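Local atomic coordinates of delta toxin (Clostridium perfringens, PDB entry 2YGT), a protein that probably forms beta-type pores in cell membranes as a haemolysin of the aerolysin family, and binds zinc ions. Residues K27-Y32 and S51-K56; K56-M61 and I126-G131. All coordinates share one frame; numbering follows the deposited sequence.

Contact 1. Residues K27-Y32 and S51-K56; sequences KQIRKY and SFVDDK. With ZN (zinc ion), chain B.
Y32 reaches across to strand 51-54 with its ring turned toward D54. Its CB lies 4.2 Å from CB of F52. CG stands anti to the carbonyl carbon (chi1 -58°), and the CD2-CE2 side of the ring faces the neighbouring strand: CD2 comes within 3.8 Å of F52 O, which sits at the ring edge, and CE2 comes closest, 3.3 Å from D54 OD2. CZ and OH lie farther, OH 4.2 Å from D54 OD2. The ring and carboxylate planes stand 66° apart, the two side chains crossing at about a right angle. The same carboxylate holds the zinc ion through OD1 at 2.2 Å, with OD2 farther off at 2.8 Å; H286, whose ring stacks on Y32, supplies a second ligand. Y32 thus flanks both protein groups of the metal site. Beneath these side chains the backbones pair R30 with D54 and Y32 with F52, each through two hydrogen bonds, that from R30 N to D54 O being 3.0 Å long. On the other face CD1 of I29 packs 4.2 Å from CG1 of V53. The pairing is that of an antiparallel beta hairpin, strands 27-39 and 45-54, carrying a zinc site beside its tyrosine.

Contact 2. Residues K56-M61 and I126-G131; sequences KFSSEM and ISYSIG
F57 lays its ring alongside I130, the two side chains pointing the same way, so that CD2 of the ring rests 3.8 Å from CG2 of the isoleucine and CB of F57 is also near that methyl. The approach of CG2 to the ring is oblique. Because CG2 is anti to the backbone N of I130, it is this branch that meets the phenylalanine. K27, on the strand 27-39, touches F57 as well. Next along the chain, S58 packs against both the end of a tyrosine and a main-chain carbonyl: its CB is 3.5 Å from Y128 OH, and its CA approaches G131 O at 3.4 Å in a CA-H...O contact. The segment 56-61 is the connection between strands 45-54 and 61-72 of the seven-stranded antiparallel sheet, and here it meets strand 121-128 of a separate three-stranded sheet, so the contact joins a loop of one sheet to the strand end and following loop of the other. At the backbone angles of G131 (phi 115°) a CB would be jammed against the carbonyl O of I130, which explains the glycine. G131 O receives a 2.6 Å hydrogen bond from a water that also bonds to S59 OG. A second water donates to E60 O and, at 2.6 Å, to Y128 OH. The tyrosine hydroxyl is also hydrogen-bonded to D55 OD2, which lies just before the segment, so D55 holds it directly and E60 O through the water. Within the loop itself, E60 N gives a weak, nearly straight bond of 3.3 Å to S58 OG.

In the fold
From the N terminus the chain passes through strands 12-15 and 19-24, then follows strand 27-39, turns and returns along strand 45-54, so that contact 1 closes a short hairpin loop of 18 residues. It then passes through K56, which the two contacts share, into the connection to strand 61-72. Only after strands 61-72, 76-79, 84-99, 107-112, 116-117 and most of 121-128 does contact 2 close a longer loop of 64 residues. The loops follow in series, neither nesting nor crossing. D55, in contact 1, joins the two directly, since its OD2 also reaches G131 N of contact 2 in a probable hydrogen bond. Together they tie the seven-stranded sheet, near its zinc site, to the three-stranded sheet.

Contact 1. Residues K27-Y32 and S51-K56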
loop_
_atom_site.group_PDB
_atom_site.type_symbol
_atom_site.label_atom_id
_atom_site.label_comp_id
_atom_site.label_asym_id
_atom_site.label_seq_id
_atom_site.Cartn_x
_atom_site.Cartn_y
_atom_site.Cartn_z
ATOM N N LYS A 27 2.421 -35.605 2.036
ATOM C CA LYS A 27 1.419 -34.808 1.335
ATOM C C LYS A 27 2.072 -33.711 0.499
ATOM O O LYS A 27 2.965 -33.005 0.967
ATOM C CB LYS A 27 0.411 -34.213 2.319
ATOM C CG LYS A 27 -0.358 -35.255 3.116
ATOM C CD LYS A 27 -1.517 -34.634 3.879
ATOM C CE LYS A 27 -2.195 -35.653 4.784
ATOM N NZ LYS A 27 -3.351 -35.068 5.520
ATOM N N GLN A 28 1.619 -33.575 -0.742
ATOM C CA GLN A 28 2.241 -32.652 -1.683
ATOM C C GLN A 28 1.256 -31.637 -2.256
ATOM O O GLN A 28 0.128 -31.979 -2.605
ATOM C CB GLN A 28 2.914 -33.434 -2.814
ATOM C CG GLN A 28 3.312 -32.594 -4.012
ATOM C CD GLN A 28 4.072 -33.393 -5.055
ATOM O OE1 GLN A 28 4.822 -34.313 -4.723
ATOM N NE2 GLN A 28 3.881 -33.045 -6.323
ATOM N N ILE A 29 1.694 -30.385 -2.339
ATOM C CA ILE A 29 0.899 -29.331 -2.959
ATOM C C ILE A 29 1.758 -28.520 -3.930
ATOM O O ILE A 29 2.986 -28.576 -3.882
ATOM C CB ILE A 29 0.284 -28.385 -1.909
ATOM C CG1 ILE A 29 1.359 -27.471 -1.314
ATOM C CG2 ILE A 29 -0.431 -29.182 -0.821
ATOM C CD1 ILE A 29 0.833 -26.520 -0.267
ATOM N N ARG A 30 1.111 -27.766 -4.811
ATOM C CA ARG A 30 1.839 -26.987 -5.806
ATOM C C ARG A 30 1.472 -25.509 -5.749
ATOM O O ARG A 30 0.352 -25.152 -5.387
ATOM C CB ARG A 30 1.593 -27.548 -7.208
ATOM C CG ARG A 30 1.875 -29.038 -7.316
ATOM C CD ARG A 30 2.164 -29.460 -8.746
ATOM N NE ARG A 30 2.744 -30.801 -8.797
ATOM C CZ ARG A 30 3.353 -31.314 -9.860
ATOM N NH1 ARG A 30 3.470 -30.600 -10.972
ATOM N NH2 ARG A 30 3.852 -32.542 -9.813
ATOM N N LYS A 31 2.426 -24.656 -6.106
ATOM C CA LYS A 31 2.208 -23.215 -6.112
ATOM C C LYS A 31 2.600 -22.611 -7.454
ATOM O O LYS A 31 3.736 -22.764 -7.903
ATOM C CB LYS A 31 3.003 -22.545 -4.991
ATOM C CG LYS A 31 2.794 -21.041 -4.911
ATOM C CD LYS A 31 3.730 -20.395 -3.903
ATOM C CE LYS A 31 5.146 -20.298 -4.444
ATOM N NZ LYS A 31 6.032 -19.537 -3.526
ATOM N N TYR A 32 1.654 -21.928 -8.091
ATOM C CA TYR A 32 1.897 -21.297 -9.383
ATOM C C TYR A 32 1.933 -19.783 -9.237
ATOM O O TYR A 32 1.024 -19.187 -8.661
ATOM C CB TYR A 32 0.815 -21.702 -10.389
ATOM C CG TYR A 32 0.709 -23.195 -10.597
ATOM C CD1 TYR A 32 1.473 -23.838 -11.563
ATOM C CD2 TYR A 32 -0.150 -23.962 -9.822
ATOM C CE1 TYR A 32 1.380 -25.208 -11.755
ATOM C CE2 TYR A 32 -0.251 -25.330 -10.005
ATOM C CZ TYR A 32 0.517 -25.949 -10.972
ATOM O OH TYR A 32 0.418 -27.310 -11.152
ATOM N N SER A 51 -0.063 -15.854 -6.228
ATOM C CA SER A 51 0.408 -17.208 -5.992
ATOM C C SER A 51 -0.778 -18.147 -5.873
ATOM O O SER A 51 -1.421 -18.209 -4.825
ATOM C CB SER A 51 1.259 -17.278 -4.726
ATOM O OG SER A 51 2.511 -16.659 -4.929
ATOM N N PHE A 52 -1.071 -18.858 -6.957
ATOM C CA PHE A 52 -2.149 -19.840 -6.970
ATOM C C PHE A 52 -1.690 -21.118 -6.281
ATOM O O PHE A 52 -0.737 -21.764 -6.718
ATOM C CB PHE A 52 -2.576 -20.159 -8.407
ATOM C CG PHE A 52 -3.181 -18.995 -9.143
ATOM C CD1 PHE A 52 -2.375 -18.095 -9.821
ATOM C CD2 PHE A 52 -4.554 -18.808 -9.170
ATOM C CE1 PHE A 52 -2.924 -17.023 -10.502
ATOM C CE2 PHE A 52 -5.110 -17.740 -9.851
ATOM C CZ PHE A 52 -4.293 -16.843 -10.517
ATOM N N VAL A 53 -2.364 -21.485 -5.200
ATOM C CA VAL A 53 -2.026 -22.715 -4.503
ATOM C C VAL A 53 -2.944 -23.847 -4.937
ATOM O O VAL A 53 -4.165 -23.705 -4.917
ATOM C CB VAL A 53 -2.116 -22.553 -2.978
ATOM C CG1 VAL A 53 -1.782 -23.869 -2.294
ATOM C CG2 VAL A 53 -1.189 -21.443 -2.501
ATOM N N ASP A 54 -2.345 -24.963 -5.345
ATOM C CA ASP A 54 -3.094 -26.182 -5.631
ATOM C C ASP A 54 -2.894 -27.194 -4.511
ATOM O O ASP A 54 -1.830 -27.801 -4.382
ATOM C CB ASP A 54 -2.704 -26.770 -6.989
ATOM C CG ASP A 54 -3.397 -26.072 -8.136
ATOM O OD1 ASP A 54 -4.085 -25.068 -7.866
ATOM O OD2 ASP A 54 -3.262 -26.520 -9.295
ATOM N N ASP A 55 -3.932 -27.359 -3.703
ATOM C CA ASP A 55 -3.865 -28.178 -2.505
ATOM C C ASP A 55 -5.073 -29.106 -2.468
ATOM O O ASP A 55 -6.161 -28.708 -2.053
ATOM C CB ASP A 55 -3.838 -27.273 -1.268
ATOM C CG ASP A 55 -3.809 -28.051 0.028
ATOM O OD1 ASP A 55 -3.837 -29.297 -0.023
ATOM O OD2 ASP A 55 -3.756 -27.415 1.102
ATOM N N LYS A 56 -4.874 -30.342 -2.916
ATOM C CA LYS A 56 -5.960 -31.317 -3.015
ATOM C C LYS A 56 -6.549 -31.677 -1.657
ATOM O O LYS A 56 -7.641 -32.239 -1.577
ATOM C CB LYS A 56 -5.475 -32.589 -3.716
ATOM C CG LYS A 56 -5.172 -32.408 -5.193
ATOM C CD LYS A 56 -4.396 -33.595 -5.737
ATOM C CE LYS A 56 -4.107 -33.434 -7.216
ATOM N NZ LYS A 56 -3.204 -34.504 -7.718
HETATM ZN ZN ZN B . -5.001 -24.437 -9.798
HETATM O O HOH W 1 -2.269 -31.191 -3.816
#

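Contact 2. Residues K56-M61 and I126-G131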
loop_
_atom_site.group_PDB
_atom_site.type_symbol
_atom_site.label_atom_id
_atom_site.label_comp_id
_atom_site.label_asym_id
_atom_site.label_seq_id
_atom_site.Cartn_x
_atom_site.Cartn_y
_atom_site.Cartn_z
ATOM N N LYS A 56 -4.874 -30.342 -2.916
ATOM C CA LYS A 56 -5.960 -31.317 -3.015
ATOM C C LYS A 56 -6.549 -31.677 -1.657
ATOM O O LYS A 56 -7.641 -32.239 -1.577
ATOM C CB LYS A 56 -5.475 -32.589 -3.716
ATOM C CG LYS A 56 -5.172 -32.408 -5.193
ATOM C CD LYS A 56 -4.396 -33.595 -5.737
ATOM C CE LYS A 56 -4.107 -33.434 -7.216
ATOM N NZ LYS A 56 -3.204 -34.504 -7.718
ATOM N N PHE A 57 -5.819 -31.354 -0.594
ATOM C CA PHE A 57 -6.246 -31.689 0.761
ATOM C C PHE A 57 -7.050 -30.557 1.394
ATOM O O PHE A 57 -7.556 -30.682 2.508
ATOM C CB PHE A 57 -5.033 -32.052 1.620
ATOM C CG PHE A 57 -4.102 -33.029 0.961
ATOM C CD1 PHE A 57 -4.360 -34.389 1.003
ATOM C CD2 PHE A 57 -2.980 -32.585 0.280
ATOM C CE1 PHE A 57 -3.509 -35.292 0.390
ATOM C CE2 PHE A 57 -2.125 -33.482 -0.335
ATOM C CZ PHE A 57 -2.389 -34.837 -0.281
ATOM N N SER A 58 -7.167 -29.452 0.669
ATOM C CA SER A 58 -7.985 -28.333 1.109
ATOM C C SER A 58 -9.344 -28.410 0.433
ATOM O O SER A 58 -9.444 -28.819 -0.725
ATOM C CB SER A 58 -7.307 -27.007 0.772
ATOM O OG SER A 58 -8.199 -25.927 0.948
ATOM N N SER A 59 -10.387 -28.014 1.155
ATOM C CA SER A 59 -11.752 -28.094 0.643
ATOM C C SER A 59 -12.036 -27.048 -0.436
ATOM O O SER A 59 -13.080 -27.087 -1.087
ATOM C CB SER A 59 -12.763 -27.957 1.785
ATOM O OG SER A 59 -12.744 -26.646 2.330
ATOM N N GLU A 60 -11.113 -26.111 -0.622
ATOM C CA GLU A 60 -11.289 -25.082 -1.640
ATOM C C GLU A 60 -9.964 -24.592 -2.220
ATOM O O GLU A 60 -8.894 -25.059 -1.829
ATOM C CB GLU A 60 -12.108 -23.912 -1.089
ATOM C CG GLU A 60 -11.618 -23.369 0.241
ATOM C CD GLU A 60 -12.557 -22.327 0.818
ATOM O OE1 GLU A 60 -13.595 -22.043 0.182
ATOM O OE2 GLU A 60 -12.258 -21.792 1.906
ATOM N N MET A 61 -10.049 -23.657 -3.163
ATOM C CA MET A 61 -8.871 -23.101 -3.824
ATOM C C MET A 61 -8.429 -21.784 -3.191
ATOM O O MET A 61 -9.254 -20.928 -2.873
ATOM C CB MET A 61 -9.142 -22.897 -5.317
ATOM C CG MET A 61 -9.430 -24.183 -6.076
ATOM S SD MET A 61 -9.518 -23.925 -7.858
ATOM C CE MET A 61 -10.888 -22.777 -7.967
ATOM N N ILE A 126 2.210 -13.719 5.161
ATOM C CA ILE A 126 1.046 -14.551 4.883
ATOM C C ILE A 126 1.487 -16.002 4.742
ATOM O O ILE A 126 2.203 -16.352 3.807
ATOM C CB ILE A 126 0.324 -14.106 3.593
ATOM C CG1 ILE A 126 -0.102 -12.639 3.702
ATOM C CG2 ILE A 126 -0.879 -14.998 3.320
ATOM C CD1 ILE A 126 -0.817 -12.111 2.472
ATOM N N SER A 127 1.065 -16.842 5.679
ATOM C CA SER A 127 1.490 -18.235 5.694
ATOM C C SER A 127 0.326 -19.191 5.458
ATOM O O SER A 127 -0.739 -19.050 6.060
ATOM C CB SER A 127 2.175 -18.562 7.019
ATOM O OG SER A 127 3.237 -17.658 7.262
ATOM N N TYR A 128 0.547 -20.162 4.579
ATOM C CA TYR A 128 -0.468 -21.143 4.218
ATOM C C TYR A 128 -0.082 -22.536 4.714
ATOM O O TYR A 128 1.075 -22.944 4.619
ATOM C CB TYR A 128 -0.666 -21.159 2.698
ATOM C CG TYR A 128 -1.696 -22.162 2.211
ATOM C CD1 TYR A 128 -1.335 -23.467 1.899
ATOM C CD2 TYR A 128 -3.030 -21.801 2.065
ATOM C CE1 TYR A 128 -2.275 -24.383 1.455
ATOM C CE2 TYR A 128 -3.978 -22.709 1.622
ATOM C CZ TYR A 128 -3.596 -23.996 1.318
ATOM O OH TYR A 128 -4.534 -24.902 0.880
ATOM N N SER A 129 -1.059 -23.257 5.251
ATOM C CA SER A 129 -0.845 -24.633 5.684
ATOM C C SER A 129 -1.665 -25.577 4.821
ATOM O O SER A 129 -2.786 -25.250 4.430
ATOM C CB SER A 129 -1.239 -24.805 7.153
ATOM O OG SER A 129 -0.400 -24.041 8.002
ATOM N N ILE A 130 -1.100 -26.741 4.519
ATOM C CA ILE A 130 -1.820 -27.763 3.773
ATOM C C ILE A 130 -3.146 -28.040 4.468
ATOM O O ILE A 130 -3.181 -28.287 5.672
ATOM C CB ILE A 130 -1.006 -29.066 3.672
ATOM C CG1 ILE A 130 0.346 -28.794 3.007
ATOM C CG2 ILE A 130 -1.781 -30.125 2.901
ATOM C CD1 ILE A 130 1.246 -30.006 2.929
ATOM N N GLY A 131 -4.235 -27.986 3.710
ATOM C CA GLY A 131 -5.562 -28.139 4.275
ATOM C C GLY A 131 -6.380 -26.869 4.138
ATOM O O GLY A 131 -7.609 -26.907 4.189
HETATM O O HOH W 2 -9.961 -25.844 3.695
HETATM O O HOH W 3 -6.525 -23.958 -0.527
#